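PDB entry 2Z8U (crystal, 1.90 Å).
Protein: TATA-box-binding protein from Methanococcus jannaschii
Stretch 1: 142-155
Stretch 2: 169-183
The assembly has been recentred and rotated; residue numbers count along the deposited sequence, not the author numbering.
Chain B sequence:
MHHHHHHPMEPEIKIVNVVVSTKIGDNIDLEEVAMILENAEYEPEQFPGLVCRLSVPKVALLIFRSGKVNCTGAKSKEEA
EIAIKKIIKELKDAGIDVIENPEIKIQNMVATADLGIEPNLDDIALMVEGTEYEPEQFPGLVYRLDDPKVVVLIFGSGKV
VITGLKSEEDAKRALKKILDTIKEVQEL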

# COMPACT_ATOMS: atom_id res chain seq x y z
N VAL B 142 -19.93 -2.15 -13.69
CA VAL B 142 -19.90 -1.33 -12.48
C VAL B 142 -19.26 0.02 -12.79
O VAL B 142 -18.19 0.12 -13.39
N TYR B 143 -19.96 1.07 -12.38
CA TYR B 143 -19.57 2.42 -12.70
C TYR B 143 -19.75 3.26 -11.43
O TYR B 143 -20.85 3.41 -10.93
N ARG B 144 -18.66 3.80 -10.91
CA ARG B 144 -18.77 4.65 -9.72
C ARG B 144 -18.81 6.13 -10.09
O ARG B 144 -17.99 6.60 -10.89
N LEU B 145 -19.77 6.87 -9.54
CA LEU B 145 -19.81 8.33 -9.72
C LEU B 145 -19.38 9.06 -8.45
O LEU B 145 -19.61 8.58 -7.34
N ASP B 146 -18.76 10.23 -8.61
CA ASP B 146 -18.34 11.02 -7.46
C ASP B 146 -19.26 12.19 -7.16
O ASP B 146 -19.18 12.79 -6.08
N ASP B 147 -20.13 12.53 -8.11
CA ASP B 147 -21.18 13.52 -7.88
C ASP B 147 -22.43 13.25 -8.74
O ASP B 147 -22.40 13.45 -9.95
N PRO B 148 -23.52 12.76 -8.12
CA PRO B 148 -23.57 12.41 -6.70
C PRO B 148 -22.72 11.18 -6.44
O PRO B 148 -22.34 10.46 -7.38
N LYS B 149 -22.40 10.95 -5.17
CA LYS B 149 -21.57 9.81 -4.78
C LYS B 149 -22.43 8.56 -4.81
O LYS B 149 -23.11 8.24 -3.84
N VAL B 150 -22.43 7.88 -5.96
CA VAL B 150 -23.28 6.70 -6.16
C VAL B 150 -22.52 5.57 -6.85
O VAL B 150 -21.46 5.79 -7.44
N VAL B 151 -23.06 4.37 -6.76
CA VAL B 151 -22.55 3.23 -7.50
C VAL B 151 -23.61 2.85 -8.48
O VAL B 151 -24.79 2.71 -8.12
N VAL B 152 -23.22 2.72 -9.74
CA VAL B 152 -24.17 2.41 -10.82
C VAL B 152 -23.84 1.03 -11.40
O VAL B 152 -22.68 0.70 -11.57
N LEU B 153 -24.87 0.23 -11.63
CA LEU B 153 -24.72 -1.01 -12.37
C LEU B 153 -25.54 -0.92 -13.65
O LEU B 153 -26.73 -0.56 -13.61
N ILE B 154 -24.90 -1.21 -14.76
CA ILE B 154 -25.55 -1.15 -16.06
C ILE B 154 -25.57 -2.54 -16.66
O ILE B 154 -24.52 -3.17 -16.78
N PHE B 155 -26.76 -2.99 -17.07
CA PHE B 155 -26.93 -4.33 -17.62
C PHE B 155 -27.10 -4.31 -19.14
O PHE B 155 -27.51 -3.29 -19.70
N GLU B 169 -33.90 13.49 -5.94
CA GLU B 169 -33.26 14.51 -6.79
C GLU B 169 -31.86 14.11 -7.24
O GLU B 169 -31.49 14.30 -8.41
N ASP B 170 -31.07 13.57 -6.32
CA ASP B 170 -29.76 13.01 -6.69
C ASP B 170 -29.87 11.84 -7.68
O ASP B 170 -28.96 11.64 -8.46
N ALA B 171 -30.94 11.05 -7.60
CA ALA B 171 -31.12 9.92 -8.53
C ALA B 171 -31.27 10.40 -9.96
O ALA B 171 -30.72 9.81 -10.91
N LYS B 172 -32.04 11.48 -10.10
CA LYS B 172 -32.26 12.16 -11.38
C LYS B 172 -30.95 12.71 -11.94
O LYS B 172 -30.67 12.55 -13.13
N ARG B 173 -30.17 13.38 -11.09
CA ARG B 173 -28.86 13.94 -11.47
C ARG B 173 -27.88 12.85 -11.92
O ARG B 173 -27.09 13.06 -12.85
N ALA B 174 -27.92 11.71 -11.23
CA ALA B 174 -27.15 10.53 -11.61
C ALA B 174 -27.57 9.99 -12.98
O ALA B 174 -26.71 9.71 -13.83
N LEU B 175 -28.88 9.84 -13.19
CA LEU B 175 -29.40 9.38 -14.49
C LEU B 175 -28.94 10.25 -15.67
O LEU B 175 -28.47 9.71 -16.67
N LYS B 176 -29.04 11.57 -15.55
CA LYS B 176 -28.56 12.49 -16.61
C LYS B 176 -27.10 12.21 -16.97
O LYS B 176 -26.74 12.13 -18.14
N LYS B 177 -26.26 12.03 -15.95
CA LYS B 177 -24.83 11.75 -16.15
C LYS B 177 -24.56 10.40 -16.81
O LYS B 177 -23.74 10.32 -17.71
N ILE B 178 -25.26 9.36 -16.36
CA ILE B 178 -25.15 8.03 -16.99
C ILE B 178 -25.56 8.11 -18.48
O ILE B 178 -24.80 7.71 -19.36
N LEU B 179 -26.73 8.67 -18.75
CA LEU B 179 -27.21 8.87 -20.12
C LEU B 179 -26.22 9.64 -20.99
O LEU B 179 -25.97 9.26 -22.14
N ASP B 180 -25.66 10.72 -20.45
CA ASP B 180 -24.68 11.54 -21.17
C ASP B 180 -23.41 10.76 -21.51
O ASP B 180 -22.80 10.95 -22.57
N THR B 181 -23.03 9.87 -20.61
CA THR B 181 -21.83 9.06 -20.77
C THR B 181 -22.05 8.00 -21.85
O THR B 181 -21.27 7.90 -22.79
N ILE B 182 -23.14 7.24 -21.73
CA ILE B 182 -23.50 6.24 -22.75
C ILE B 182 -23.59 6.86 -24.16
O ILE B 182 -23.08 6.28 -25.12
N LYS B 183 -24.21 8.04 -24.25
CA LYS B 183 -24.33 8.81 -25.50
C LYS B 183 -23.01 8.95 -26.23
O LYS B 183 -22.95 8.83 -27.45

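Stretch 1 is a β-hairpin, and stretch 2 is a helix that lies across one face of it. The hairpin strands are held by backbone bonds such as Tyr143 N to Val152 O (2.9 Å) and Leu145 N to Val150 O (2.9 Å). Tyr143, Leu145, Val150, Val152 and Ile154 point their CB atoms toward the helix. Val142, Arg144, Val151 and Leu153 do not reach it.

The apolar centre is built around Ala174 and Ile178. Ala174 CB lies 4.0 Å from Pro148 CG and 4.2 Å from Val150 CG2 (Val150 chi1 m). Pro148 and Val150 both rest against this methyl group. Ile178 (m, t) starts sideways, but its end comes nearer, and CD1 meets Val152 CG2 at 3.6 Å (Val152 chi1 t). Further along, Ile154 CD1 touches Ile182 CD1 at 3.8 Å. Leu145 (m, t) places CD1 4.2 Å from Lys177 CB.

Two polar links join the stretches. Tyr143 (chi1 t) extends its hydroxyl to the helix, where OH donates to Thr181 OG1 at 3.3 Å. Thr181 OG1 (chi1 m) in turn donates to Lys177 O at 2.9 Å, so this hydroxyl is used both as donor and as acceptor.

Arg173 links the turn to the helix. Its NH2 forms a salt bridge with Asp147, 2.7 Å from OD2, and donates to Asp147 OD1 at 3.0 Å. Its NH1 donates to Asp170 OD1 at 2.7 Å, a salt bridge within the helix. Asp147 (chi1 t) approaches at the guanidinium edge, while Pro148 CD lies over one face. Pro148 follows a cis peptide bond, and its CG is 3.4 Å from Asp170 O, which accepts from Ala174 N at 3.0 Å. Lys177 NZ stays 4.5 Å from Asp147 OD2, too far for a salt bridge.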

# COMPACT_ATOMS: atom_id res chain seq x y z
CB VAL B 142 -19.18 -2.04 -11.30
CG1 VAL B 142 -19.23 -1.18 -10.03
CG2 VAL B 142 -19.84 -3.40 -11.02
CB TYR B 143 -20.50 2.90 -13.82
CG TYR B 143 -20.28 4.28 -14.36
CD1 TYR B 143 -21.34 4.99 -14.93
CD2 TYR B 143 -19.02 4.88 -14.33
CE1 TYR B 143 -21.15 6.26 -15.45
CE2 TYR B 143 -18.83 6.15 -14.84
CZ TYR B 143 -19.90 6.83 -15.40
OH TYR B 143 -19.71 8.09 -15.92
CB ARG B 144 -17.64 4.32 -8.73
CG ARG B 144 -17.85 4.91 -7.34
CD ARG B 144 -17.06 4.12 -6.32
NE ARG B 144 -17.07 4.72 -4.98
CZ ARG B 144 -16.52 4.15 -3.90
NH1 ARG B 144 -15.94 2.96 -4.02
NH2 ARG B 144 -16.54 4.76 -2.71
CB LEU B 145 -21.21 8.80 -10.14
CG LEU B 145 -21.81 8.49 -11.51
CD1 LEU B 145 -23.13 9.25 -11.68
CD2 LEU B 145 -20.84 8.84 -12.63
CB ASP B 146 -16.88 11.50 -7.61
CG ASP B 146 -15.89 10.36 -7.69
OD1 ASP B 146 -16.17 9.23 -7.20
OD2 ASP B 146 -14.80 10.59 -8.24
CB ASP B 147 -20.68 14.94 -8.10
CG ASP B 147 -21.74 15.98 -7.83
OD1 ASP B 147 -22.27 16.00 -6.69
OD2 ASP B 147 -22.07 16.76 -8.75
CB PRO B 148 -25.07 12.11 -6.46
CG PRO B 148 -25.60 11.74 -7.78
CD PRO B 148 -24.81 12.52 -8.80
CB LYS B 149 -20.98 10.04 -3.39
CG LYS B 149 -20.19 8.87 -2.83
CD LYS B 149 -19.85 9.10 -1.36
CE LYS B 149 -19.22 7.85 -0.75
NZ LYS B 149 -19.07 7.99 0.72
CB VAL B 150 -24.55 7.04 -6.97
CG1 VAL B 150 -25.43 8.03 -6.19
CG2 VAL B 150 -24.21 7.59 -8.34
CB VAL B 151 -22.22 2.02 -6.58
CG1 VAL B 151 -21.88 0.75 -7.44
CG2 VAL B 151 -21.07 2.38 -5.70
CB VAL B 152 -24.12 3.47 -11.94
CG1 VAL B 152 -25.16 3.16 -13.05
CG2 VAL B 152 -24.35 4.89 -11.36
CB LEU B 153 -25.19 -2.21 -11.55
CG LEU B 153 -24.87 -2.19 -10.05
CD1 LEU B 153 -25.66 -3.29 -9.36
CD2 LEU B 153 -23.38 -2.38 -9.82
CB ILE B 154 -24.80 -0.21 -17.03
CG1 ILE B 154 -24.67 1.20 -16.43
CG2 ILE B 154 -25.52 -0.21 -18.39
CD1 ILE B 154 -23.70 2.14 -17.17
CB PHE B 155 -28.10 -5.04 -16.91
CG PHE B 155 -27.87 -5.17 -15.43
CD1 PHE B 155 -27.04 -6.18 -14.94
CD2 PHE B 155 -28.38 -4.23 -14.54
CE1 PHE B 155 -26.77 -6.29 -13.58
CE2 PHE B 155 -28.11 -4.33 -13.16
CZ PHE B 155 -27.31 -5.37 -12.69
CB GLU B 169 -33.22 15.88 -6.11
CG GLU B 169 -32.98 15.86 -4.60
CD GLU B 169 -34.28 15.77 -3.78
OE1 GLU B 169 -34.48 16.66 -2.92
OE2 GLU B 169 -35.08 14.83 -3.99
CB ASP B 170 -28.98 12.52 -5.47
CG ASP B 170 -28.26 13.63 -4.74
OD1 ASP B 170 -28.14 14.76 -5.27
OD2 ASP B 170 -27.83 13.37 -3.60
CB ALA B 171 -32.35 9.07 -8.13
CB LYS B 172 -33.27 13.29 -11.21
CG LYS B 172 -34.72 12.84 -11.15
CD LYS B 172 -35.63 14.00 -10.76
CE LYS B 172 -37.03 13.52 -10.48
NZ LYS B 172 -37.88 14.63 -9.96
CB ARG B 173 -28.26 14.69 -10.29
CG ARG B 173 -29.08 15.86 -9.78
CD ARG B 173 -28.38 16.56 -8.60
NE ARG B 173 -26.95 16.74 -8.84
CZ ARG B 173 -25.98 16.36 -8.02
NH1 ARG B 173 -26.26 15.79 -6.85
NH2 ARG B 173 -24.72 16.56 -8.36
CB ALA B 174 -27.32 9.45 -10.54
CB LEU B 175 -30.92 9.20 -14.48
CG LEU B 175 -31.57 8.68 -15.78
CD1 LEU B 175 -31.11 7.24 -16.02
CD2 LEU B 175 -33.08 8.76 -15.68
CB LYS B 176 -28.78 13.96 -16.22
CG LYS B 176 -28.13 15.00 -17.15
CD LYS B 176 -29.07 15.47 -18.26
CE LYS B 176 -28.34 16.14 -19.45
NZ LYS B 176 -27.27 17.10 -19.07
CB LYS B 177 -24.05 11.89 -14.85
CG LYS B 177 -23.66 13.33 -14.57
CD LYS B 177 -23.46 13.60 -13.09
CE LYS B 177 -23.05 15.04 -12.84
NZ LYS B 177 -21.57 15.22 -12.94
CB ILE B 178 -26.00 7.01 -16.24
CG1 ILE B 178 -25.44 6.83 -14.82
CG2 ILE B 178 -26.06 5.67 -16.98
CD1 ILE B 178 -26.48 6.39 -13.79
CB LEU B 179 -28.57 9.57 -20.11
CG LEU B 179 -29.69 8.76 -19.47
CD1 LEU B 179 -30.99 9.56 -19.46
CD2 LEU B 179 -29.87 7.44 -20.20
CB ASP B 180 -24.32 12.78 -20.35
CG ASP B 180 -25.40 13.87 -20.41
OD1 ASP B 180 -25.33 14.81 -19.58
OD2 ASP B 180 -26.32 13.81 -21.27
CB THR B 181 -21.41 8.44 -19.43
OG1 THR B 181 -21.09 9.50 -18.51
CG2 THR B 181 -20.19 7.56 -19.59
CB ILE B 182 -24.78 5.44 -22.35
CG1 ILE B 182 -24.41 4.21 -21.53
CG2 ILE B 182 -25.57 5.00 -23.58
CD1 ILE B 182 -24.27 4.45 -20.07
CB LYS B 183 -24.88 10.21 -25.24
CG LYS B 183 -26.40 10.32 -25.16
CD LYS B 183 -26.84 11.78 -25.36
CE LYS B 183 -28.35 11.95 -25.19
NZ LYS B 183 -28.82 11.50 -23.84